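Local coordinates for protein beta-d-glucoside glucohydrolase (Hypocrea jecorina, PDB 3ZZ1) that probably hydrolyses terminal, non-reducing beta-D-glucosyl residues with release of beta-D-glucose, as a secreted family 3 glycoside hydrolase of cellulose breakdown, at residues Arg67-Thr70 against Gly71-Ala74; Thr84-Val87 against Asn88-Arg91; Gln316-His319 against Lys320-Val323; Val387-Pro390 against Tyr391-Ala394. One frame throughout, in Å; residues are numbered along the deposited sequence.

Contact 1. Residues Arg67-Thr70 against Gly71-Ala74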
loop_
_atom_site.group_PDB
_atom_site.type_symbol
_atom_site.label_atom_id
_atom_site.label_comp_id
_atom_site.label_asym_id
_atom_site.label_seq_id
_atom_site.Cartn_x
_atom_site.Cartn_y
_atom_site.Cartn_z
ATOM N N ARG A 67 2.435 -16.281 -0.715
ATOM C CA ARG A 67 3.805 -16.530 -1.166
ATOM C C ARG A 67 4.129 -18.019 -1.207
ATOM O O ARG A 67 3.671 -18.782 -0.358
ATOM C CB ARG A 67 4.800 -15.810 -0.257
ATOM C CG ARG A 67 6.228 -15.737 -0.796
ATOM C CD ARG A 67 7.129 -15.077 0.223
ATOM N NE ARG A 67 8.484 -14.869 -0.270
ATOM C CZ ARG A 67 9.482 -14.381 0.464
ATOM N NH1 ARG A 67 9.280 -14.042 1.737
ATOM N NH2 ARG A 67 10.683 -14.231 -0.077
ATOM N N TYR A 68 4.924 -18.404 -2.206
ATOM C CA TYR A 68 5.399 -19.780 -2.431
ATOM C C TYR A 68 4.321 -20.736 -2.934
ATOM O O TYR A 68 4.581 -21.919 -3.147
ATOM C CB TYR A 68 6.094 -20.364 -1.188
ATOM C CG TYR A 68 7.252 -19.549 -0.655
ATOM C CD1 TYR A 68 8.371 -19.274 -1.448
ATOM C CD2 TYR A 68 7.239 -19.076 0.656
ATOM C CE1 TYR A 68 9.438 -18.532 -0.948
ATOM C CE2 TYR A 68 8.291 -18.344 1.165
ATOM C CZ TYR A 68 9.389 -18.072 0.362
ATOM O OH TYR A 68 10.429 -17.336 0.879
ATOM N N SER A 69 3.118 -20.223 -3.141
ATOM C CA SER A 69 2.024 -21.043 -3.627
ATOM C C SER A 69 2.103 -21.221 -5.136
ATOM O O SER A 69 2.561 -20.333 -5.856
ATOM C CB SER A 69 0.683 -20.432 -3.232
ATOM O OG SER A 69 -0.396 -21.172 -3.772
ATOM N N THR A 70 1.658 -22.384 -5.599
ATOM C CA THR A 70 1.617 -22.688 -7.021
ATOM C C THR A 70 0.188 -22.673 -7.549
ATOM O O THR A 70 -0.029 -22.838 -8.744
ATOM C CB THR A 70 2.268 -24.054 -7.340
ATOM O OG1 THR A 70 1.684 -25.068 -6.512
ATOM C CG2 THR A 70 3.773 -23.994 -7.104
ATOM N N GLY A 71 -0.782 -22.467 -6.663
ATOM C CA GLY A 71 -2.178 -22.415 -7.081
ATOM C C GLY A 71 -2.926 -21.183 -6.607
ATOM O O GLY A 71 -4.139 -21.227 -6.401
ATOM N N SER A 72 -2.204 -20.081 -6.445
ATOM C CA SER A 72 -2.792 -18.849 -5.929
ATOM C C SER A 72 -2.771 -17.721 -6.954
ATOM O O SER A 72 -2.016 -17.761 -7.932
ATOM C CB SER A 72 -2.070 -18.405 -4.660
ATOM O OG SER A 72 -0.695 -18.188 -4.929
ATOM N N THR A 73 -3.620 -16.727 -6.713
ATOM C CA THR A 73 -3.673 -15.524 -7.522
ATOM C C THR A 73 -2.557 -14.568 -7.106
ATOM O O THR A 73 -2.255 -14.427 -5.920
ATOM C CB THR A 73 -5.056 -14.831 -7.387
ATOM O OG1 THR A 73 -6.088 -15.722 -7.838
ATOM C CG2 THR A 73 -5.124 -13.532 -8.184
ATOM N N ALA A 74 -1.935 -13.939 -8.098
ATOM C CA ALA A 74 -1.044 -12.815 -7.878
ATOM C C ALA A 74 -1.859 -11.530 -8.002
ATOM O O ALA A 74 -2.126 -11.053 -9.109
ATOM C CB ALA A 74 0.090 -12.829 -8.888
HETATM O O HOH W 1 0.443 -19.268 -7.909
#
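G71 meets S69 through its backbone: the N-H of G71 donates to S69 OG at 3.2 Å with an N-H...O angle of 154°, a bond from a residue two places on that fits an ST turn. S69 can accept it because OG stands opposite its own backbone N (chi1 176°) and beside the carbonyl carbon, where the chain turns. The same hydroxyl is hydrogen-bonded to the backbone O of I311, which cannot donate, so OG is gripped on two counts, which should hold its rotation. With an alanine here, the G71 N-H and the I311 carbonyl would probably both be left without this shared mate. S72 comes next, and its OG lies only 3.1 Å from S69 CB, with S72 CB 3.7 Å from S69 CB. That OG also makes a weak hydrogen bond to V66 O. A water closes the turn: it donates to S69 O at 3.1 Å and accepts from S72 N, also at 3.1 Å. Beyond S72 the chain moves off the turn; T73 OG1 is hydrogen-bonded to E100 of helix 87-103, while A74 uses its N for Q508 and its O for S507. The turn lies in the loop between strand 58-60 and helix 78-83; S69, G71 and S72 are buried while T70 is exposed, and the loop that leads to helix 320-329 is bonded to T70 and G71 through I311 and V315.

Contact 2. Residues Thr84-Val87 against Asn88-Arg91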
loop_
_atom_site.group_PDB
_atom_site.type_symbol
_atom_site.label_atom_id
_atom_site.label_comp_id
_atom_site.label_asym_id
_atom_site.label_seq_id
_atom_site.Cartn_x
_atom_site.Cartn_y
_atom_site.Cartn_z
ATOM N N THR A 84 -6.705 3.155 -7.910
ATOM C CA THR A 84 -8.103 3.093 -8.344
ATOM C C THR A 84 -8.957 4.115 -7.593
ATOM O O THR A 84 -9.987 4.566 -8.108
ATOM C CB THR A 84 -8.734 1.689 -8.140
ATOM O OG1 THR A 84 -8.899 1.429 -6.742
ATOM C CG2 THR A 84 -7.883 0.594 -8.772
ATOM N N TRP A 85 -8.524 4.472 -6.381
ATOM C CA TRP A 85 -9.300 5.332 -5.477
ATOM C C TRP A 85 -10.710 4.754 -5.274
ATOM O O TRP A 85 -11.679 5.487 -5.078
ATOM C CB TRP A 85 -9.366 6.777 -6.005
ATOM C CG TRP A 85 -8.034 7.493 -6.069
ATOM C CD1 TRP A 85 -7.002 7.238 -6.930
ATOM C CD2 TRP A 85 -7.605 8.583 -5.239
ATOM N NE1 TRP A 85 -5.956 8.098 -6.682
ATOM C CE2 TRP A 85 -6.299 8.933 -5.650
ATOM C CE3 TRP A 85 -8.199 9.297 -4.186
ATOM C CZ2 TRP A 85 -5.571 9.971 -5.043
ATOM C CZ3 TRP A 85 -7.472 10.331 -3.580
ATOM C CH2 TRP A 85 -6.172 10.656 -4.015
ATOM N N ASP A 86 -10.797 3.429 -5.329
ATOM C CA ASP A 86 -12.063 2.719 -5.280
ATOM C C ASP A 86 -12.115 1.821 -4.043
ATOM O O ASP A 86 -11.554 0.720 -4.041
ATOM C CB ASP A 86 -12.240 1.898 -6.563
ATOM C CG ASP A 86 -13.660 1.401 -6.755
ATOM O OD1 ASP A 86 -14.314 1.024 -5.761
ATOM O OD2 ASP A 86 -14.121 1.375 -7.913
ATOM N N VAL A 87 -12.789 2.301 -2.994
ATOM C CA VAL A 87 -12.903 1.559 -1.728
ATOM C C VAL A 87 -13.499 0.162 -1.915
ATOM O O VAL A 87 -13.128 -0.780 -1.203
ATOM C CB VAL A 87 -13.698 2.342 -0.638
ATOM C CG1 VAL A 87 -12.947 3.615 -0.239
ATOM C CG2 VAL A 87 -15.123 2.667 -1.094
ATOM N N ASN A 88 -14.401 0.031 -2.884
ATOM C CA ASN A 88 -15.042 -1.247 -3.179
ATOM C C ASN A 88 -14.063 -2.272 -3.741
ATOM O O ASN A 88 -14.020 -3.412 -3.272
ATOM C CB ASN A 88 -16.235 -1.053 -4.116
ATOM C CG ASN A 88 -17.310 -0.157 -3.515
ATOM O OD1 ASN A 88 -17.991 -0.533 -2.553
ATOM N ND2 ASN A 88 -17.463 1.038 -4.077
ATOM N N LEU A 89 -13.261 -1.857 -4.724
ATOM C CA LEU A 89 -12.227 -2.731 -5.282
ATOM C C LEU A 89 -11.170 -3.075 -4.239
ATOM O O LEU A 89 -10.671 -4.200 -4.197
ATOM C CB LEU A 89 -11.570 -2.102 -6.519
ATOM C CG LEU A 89 -12.398 -2.031 -7.809
ATOM C CD1 LEU A 89 -11.584 -1.414 -8.932
ATOM C CD2 LEU A 89 -12.931 -3.401 -8.225
ATOM N N ILE A 90 -10.844 -2.101 -3.394
ATOM C CA ILE A 90 -9.858 -2.285 -2.335
ATOM C C ILE A 90 -10.326 -3.305 -1.299
ATOM O O ILE A 90 -9.558 -4.191 -0.922
ATOM C CB ILE A 90 -9.461 -0.938 -1.681
ATOM C CG1 ILE A 90 -8.712 -0.070 -2.698
ATOM C CG2 ILE A 90 -8.593 -1.164 -0.429
ATOM C CD1 ILE A 90 -8.724 1.423 -2.397
ATOM N N ARG A 91 -11.584 -3.201 -0.861
ATOM C CA ARG A 91 -12.143 -4.182 0.081
ATOM C C ARG A 91 -12.203 -5.580 -0.541
ATOM O O ARG A 91 -11.843 -6.573 0.105
ATOM C CB ARG A 91 -13.531 -3.773 0.581
ATOM C CG ARG A 91 -13.954 -4.543 1.834
ATOM C CD ARG A 91 -15.460 -4.647 2.014
ATOM N NE ARG A 91 -15.769 -5.515 3.157
ATOM C CZ ARG A 91 -16.030 -6.822 3.083
ATOM N NH1 ARG A 91 -16.048 -7.451 1.909
ATOM N NH2 ARG A 91 -16.281 -7.505 4.190
#
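D86 and L89 set their side chains slantwise across each other, D86 CG resting 3.8 Å from L89 CG. Beside this contact the carboxylate turns back on the helix start: OD1 accepts from L89 N at 3.2 Å, nearly straight at 161°, with the donor standing above the carboxylate plane (64° out of it). N88 N, 3.0 Å from the same OD1, adds a weak second bond. CG lies opposite the D86 backbone N (chi1 -166°), which swings the acid toward the peptides that follow. On the main-chain side, D86 O receives I90 N at 3.0 Å, and I90 CG1 comes close beside that oxygen at 3.2 Å. T84 OG1 accepts from D86 N at 3.1 Å, an ST turn, and is also hydrogen-bonded to A81 O. Replacing D86 with a leucine is likely to leave the L89 and N88 N-H groups without their acceptor and fray the first turn. The negative carboxylate facing the N-terminal end of the helix dipole should also be electrostatically favourable. The arrangement is a classic N-cap: D86 caps helix 87-103, just after W85, where positive phi marks the departure from helix 78-83, in the family 3 N-terminal domain.

Contact 3. Residues Gln316-His319 against Lys320-Val323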
loop_
_atom_site.group_PDB
_atom_site.type_symbol
_atom_site.label_atom_id
_atom_site.label_comp_id
_atom_site.label_asym_id
_atom_site.label_seq_id
_atom_site.Cartn_x
_atom_site.Cartn_y
_atom_site.Cartn_z
ATOM N N GLN A 316 -7.664 -20.177 -6.694
ATOM C CA GLN A 316 -7.899 -18.958 -7.475
ATOM C C GLN A 316 -9.374 -18.617 -7.669
ATOM O O GLN A 316 -9.759 -17.452 -7.551
ATOM C CB GLN A 316 -7.210 -19.039 -8.843
ATOM C CG GLN A 316 -5.687 -19.034 -8.790
ATOM C CD GLN A 316 -5.065 -19.379 -10.126
ATOM O OE1 GLN A 316 -5.110 -18.591 -11.072
ATOM N NE2 GLN A 316 -4.473 -20.565 -10.209
ATOM N N GLY A 317 -10.191 -19.628 -7.962
ATOM C CA GLY A 317 -11.576 -19.399 -8.369
ATOM C C GLY A 317 -11.638 -18.382 -9.501
ATOM O O GLY A 317 -10.886 -18.482 -10.473
ATOM N N ASN A 318 -12.528 -17.402 -9.367
ATOM C CA ASN A 318 -12.666 -16.318 -10.334
ATOM C C ASN A 318 -12.101 -14.993 -9.793
ATOM O O ASN A 318 -12.502 -13.910 -10.239
ATOM C CB ASN A 318 -14.142 -16.164 -10.721
ATOM C CG ASN A 318 -14.330 -15.600 -12.118
ATOM O OD1 ASN A 318 -15.457 -15.420 -12.574
ATOM N ND2 ASN A 318 -13.229 -15.319 -12.803
ATOM N N HIS A 319 -11.184 -15.084 -8.827
ATOM C CA HIS A 319 -10.583 -13.896 -8.205
ATOM C C HIS A 319 -9.834 -12.978 -9.184
ATOM O O HIS A 319 -9.601 -11.810 -8.875
ATOM C CB HIS A 319 -9.645 -14.278 -7.048
ATOM C CG HIS A 319 -10.339 -14.910 -5.879
ATOM N ND1 HIS A 319 -9.725 -15.836 -5.066
ATOM C CD2 HIS A 319 -11.596 -14.762 -5.398
ATOM C CE1 HIS A 319 -10.567 -16.220 -4.125
ATOM N NE2 HIS A 319 -11.711 -15.585 -4.306
ATOM N N LYS A 320 -9.454 -13.505 -10.349
ATOM C CA LYS A 320 -8.806 -12.695 -11.393
ATOM C C LYS A 320 -9.615 -11.454 -11.801
ATOM O O LYS A 320 -9.050 -10.487 -12.310
ATOM C CB LYS A 320 -8.451 -13.537 -12.630
ATOM C CG LYS A 320 -9.641 -14.054 -13.444
ATOM C CD LYS A 320 -9.230 -14.536 -14.841
ATOM C CE LYS A 320 -8.383 -15.814 -14.818
ATOM N NZ LYS A 320 -9.061 -16.956 -14.136
ATOM N N THR A 321 -10.927 -11.488 -11.569
ATOM C CA THR A 321 -11.798 -10.347 -11.863
ATOM C C THR A 321 -11.361 -9.118 -11.071
ATOM O O THR A 321 -11.444 -7.998 -11.568
ATOM C CB THR A 321 -13.276 -10.641 -11.540
ATOM O OG1 THR A 321 -13.403 -10.992 -10.158
ATOM C CG2 THR A 321 -13.821 -11.770 -12.423
ATOM N N ASN A 322 -10.891 -9.332 -9.842
ATOM C CA ASN A 322 -10.393 -8.240 -9.023
ATOM C C ASN A 322 -9.089 -7.687 -9.579
ATOM O O ASN A 322 -8.917 -6.471 -9.656
ATOM C CB ASN A 322 -10.202 -8.668 -7.565
ATOM C CG ASN A 322 -9.630 -7.551 -6.697
ATOM O OD1 ASN A 322 -8.428 -7.510 -6.438
ATOM N ND2 ASN A 322 -10.489 -6.633 -6.256
ATOM N N VAL A 323 -8.179 -8.588 -9.963
ATOM C CA VAL A 323 -6.880 -8.190 -10.506
ATOM C C VAL A 323 -7.081 -7.428 -11.819
ATOM O O VAL A 323 -6.515 -6.350 -12.010
ATOM C CB VAL A 323 -5.932 -9.401 -10.705
ATOM C CG1 VAL A 323 -4.557 -8.938 -11.171
ATOM C CG2 VAL A 323 -5.802 -10.189 -9.413
HETATM O O HOH W 2 -8.991 -16.507 -11.094
#
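T321 N donates to N318 O at 3.2 Å and 170°, from above the carbonyl plane, at the start of helix 320-329. The side chains of these two residues also meet, tentatively, since N318 is modelled in two conformers: in the one described they cross at about a right angle, ND2 coming 3.6 Å from T321 CG2, a methyl that also sits beside N318 O. The backbone adds a further hydrogen bond: N322 N reaches H319 O at 3.0 Å, likewise from above the carbonyl plane; both bonds link residues three apart. Before them, a type II' turn from Q316 to H319 is closed by H319 N on Q316 O at 3.0 Å, with G317 at positive phi.

K320 does not extend away. With CG between the backbone N and the carbonyl carbon (chi1 68°) and further bends at chi3 and chi4, the chain curls back until NZ shares a water with its own backbone N, each 3.1 Å from it. That water donates to G317 O at 2.8 Å, joining the turn to the helix start. H319 and N322 point their polar ends elsewhere. The imidazole of H319 bonds E100 through ND1 and E99 through NE2. N322, with CG opposite its backbone N (chi1 178°), delivers ND2 to E92 and L89 O.

Chemically, two backbone bonds and one water join the turn to the helix start, while the two ring nitrogens of H319, each paired with a glutamate, are consistent with a positively charged imidazole fixed to helix 87-103.

Contact 4. Residues Val387-Pro390 against Tyr391-Ala394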
loop_
_atom_site.group_PDB
_atom_site.type_symbol
_atom_site.label_atom_id
_atom_site.label_comp_id
_atom_site.label_asym_id
_atom_site.label_seq_id
_atom_site.Cartn_x
_atom_site.Cartn_y
_atom_site.Cartn_z
ATOM N N VAL A 387 5.012 -12.595 -5.363
ATOM C CA VAL A 387 4.526 -13.984 -5.425
ATOM C C VAL A 387 4.706 -14.584 -6.828
ATOM O O VAL A 387 5.052 -13.876 -7.774
ATOM C CB VAL A 387 3.022 -14.116 -5.022
ATOM C CG1 VAL A 387 2.777 -13.679 -3.578
ATOM C CG2 VAL A 387 2.131 -13.341 -5.982
ATOM N N ASN A 388 4.456 -15.888 -6.947
ATOM C CA ASN A 388 4.440 -16.579 -8.232
ATOM C C ASN A 388 3.204 -16.220 -9.056
ATOM O O ASN A 388 2.100 -16.093 -8.513
ATOM C CB ASN A 388 4.435 -18.095 -8.018
ATOM C CG ASN A 388 5.724 -18.615 -7.413
ATOM O OD1 ASN A 388 5.695 -19.357 -6.429
ATOM N ND2 ASN A 388 6.857 -18.255 -8.007
ATOM N N TYR A 389 3.399 -16.066 -10.365
ATOM C CA TYR A 389 2.297 -15.876 -11.298
ATOM C C TYR A 389 1.711 -17.218 -11.719
ATOM O O TYR A 389 2.443 -18.105 -12.155
ATOM C CB TYR A 389 2.764 -15.123 -12.547
ATOM C CG TYR A 389 3.131 -13.681 -12.302
ATOM C CD1 TYR A 389 2.177 -12.762 -11.849
ATOM C CD2 TYR A 389 4.425 -13.226 -12.540
ATOM C CE1 TYR A 389 2.513 -11.433 -11.619
ATOM C CE2 TYR A 389 4.766 -11.902 -12.325
ATOM C CZ TYR A 389 3.810 -11.010 -11.863
ATOM O OH TYR A 389 4.157 -9.699 -11.654
ATOM N N PRO A 390 0.386 -17.379 -11.592
ATOM C CA PRO A 390 -0.238 -18.592 -12.119
ATOM C C PRO A 390 -0.308 -18.529 -13.648
ATOM O O PRO A 390 -0.361 -19.559 -14.319
ATOM C CB PRO A 390 -1.637 -18.558 -11.503
ATOM C CG PRO A 390 -1.909 -17.109 -11.249
ATOM C CD PRO A 390 -0.580 -16.503 -10.901
ATOM N N TYR A 391 -0.315 -17.306 -14.165
ATOM C CA TYR A 391 -0.241 -17.007 -15.594
ATOM C C TYR A 391 0.132 -15.531 -15.682
ATOM O O TYR A 391 0.183 -14.840 -14.655
ATOM C CB TYR A 391 -1.587 -17.272 -16.289
ATOM C CG TYR A 391 -2.709 -16.378 -15.806
ATOM C CD1 TYR A 391 -3.477 -16.732 -14.697
ATOM C CD2 TYR A 391 -2.997 -15.175 -16.454
ATOM C CE1 TYR A 391 -4.506 -15.911 -14.241
ATOM C CE2 TYR A 391 -4.013 -14.349 -16.012
ATOM C CZ TYR A 391 -4.766 -14.723 -14.904
ATOM O OH TYR A 391 -5.776 -13.903 -14.457
ATOM N N PHE A 392 0.393 -15.047 -16.892
ATOM C CA PHE A 392 0.679 -13.637 -17.102
ATOM C C PHE A 392 0.288 -13.236 -18.516
ATOM O O PHE A 392 0.779 -13.814 -19.488
ATOM C CB PHE A 392 2.162 -13.329 -16.855
ATOM C CG PHE A 392 2.458 -11.858 -16.661
ATOM C CD1 PHE A 392 2.451 -10.975 -17.748
ATOM C CD2 PHE A 392 2.757 -11.357 -15.397
ATOM C CE1 PHE A 392 2.719 -9.624 -17.574
ATOM C CE2 PHE A 392 3.033 -9.999 -15.208
ATOM C CZ PHE A 392 3.018 -9.130 -16.300
ATOM N N VAL A 393 -0.596 -12.246 -18.616
ATOM C CA VAL A 393 -1.032 -11.711 -19.905
ATOM C C VAL A 393 -0.154 -10.523 -20.302
ATOM O O VAL A 393 -0.332 -9.412 -19.795
ATOM C CB VAL A 393 -2.525 -11.286 -19.886
ATOM C CG1 VAL A 393 -2.995 -10.910 -21.289
ATOM C CG2 VAL A 393 -3.401 -12.400 -19.321
ATOM N N ALA A 394 0.791 -10.766 -21.212
ATOM C CA ALA A 394 1.696 -9.728 -21.702
ATOM C C ALA A 394 0.961 -8.682 -22.550
ATOM O O ALA A 394 0.024 -9.023 -23.278
ATOM C CB ALA A 394 2.838 -10.350 -22.494
#
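The backbone bends at P390 (psi -25°) between extended neighbours, and this turn brings Y389 and F392, three residues apart, to lie side by side and point the same way. In the family 3 C-terminal domain, on the long connection from strand 348-352 to helix 395-404, their rings form a T-shaped (edge-to-face) pair: the edge of F392 meets one face of Y389, with centroids 4.8 Å apart and planes at 82°. F392 CD2 stands nearly over the centre of the phenol. It arrives there because F392 CG is opposite its own backbone N (chi1 -163°), which carries the ring back toward the tyrosine. At the base of the tyrosine, the backbone O of Y391 lies 3.3 Å from Y389 CB. The phenol ring of Y391 heads off differently and packs obliquely on the proline, Y391 CD1 reaching P390 CG at 3.8 Å. Its hydroxyl is hydrogen-bonded to E509, with a weaker bond from Q508. The ring of H361 also meets that of Y389, while F392 touches S510 at the start of helix 510-518. A394 takes the N-cap position of helix 395-404. At the outer end of the pair, Y389 OH lies 3.7 Å from F392 CE2.

In the fold
Along the chain the four contacts follow one another without overlap. Contacts 1 and 2 belong to the family 3 N-terminal domain and contact 4 to the C-terminal one; contact 3 starts helix 320-329. Contacts 1, 3 and 4 form a cluster, with centres 10 to 12 Å apart: Q316 lies against T73 and P390, and A74 CB touches V387 and Y389. Contact 2 stands off, about 22 Å from the centres of contacts 1 and 4, yet reaches contact 3 by a probable hydrogen bond from N322 ND2 to L89 O. L89 on A325 and I326, and T321 and N322 on F96, put helix 87-103 against helix 320-329, and loops of both domains meet here.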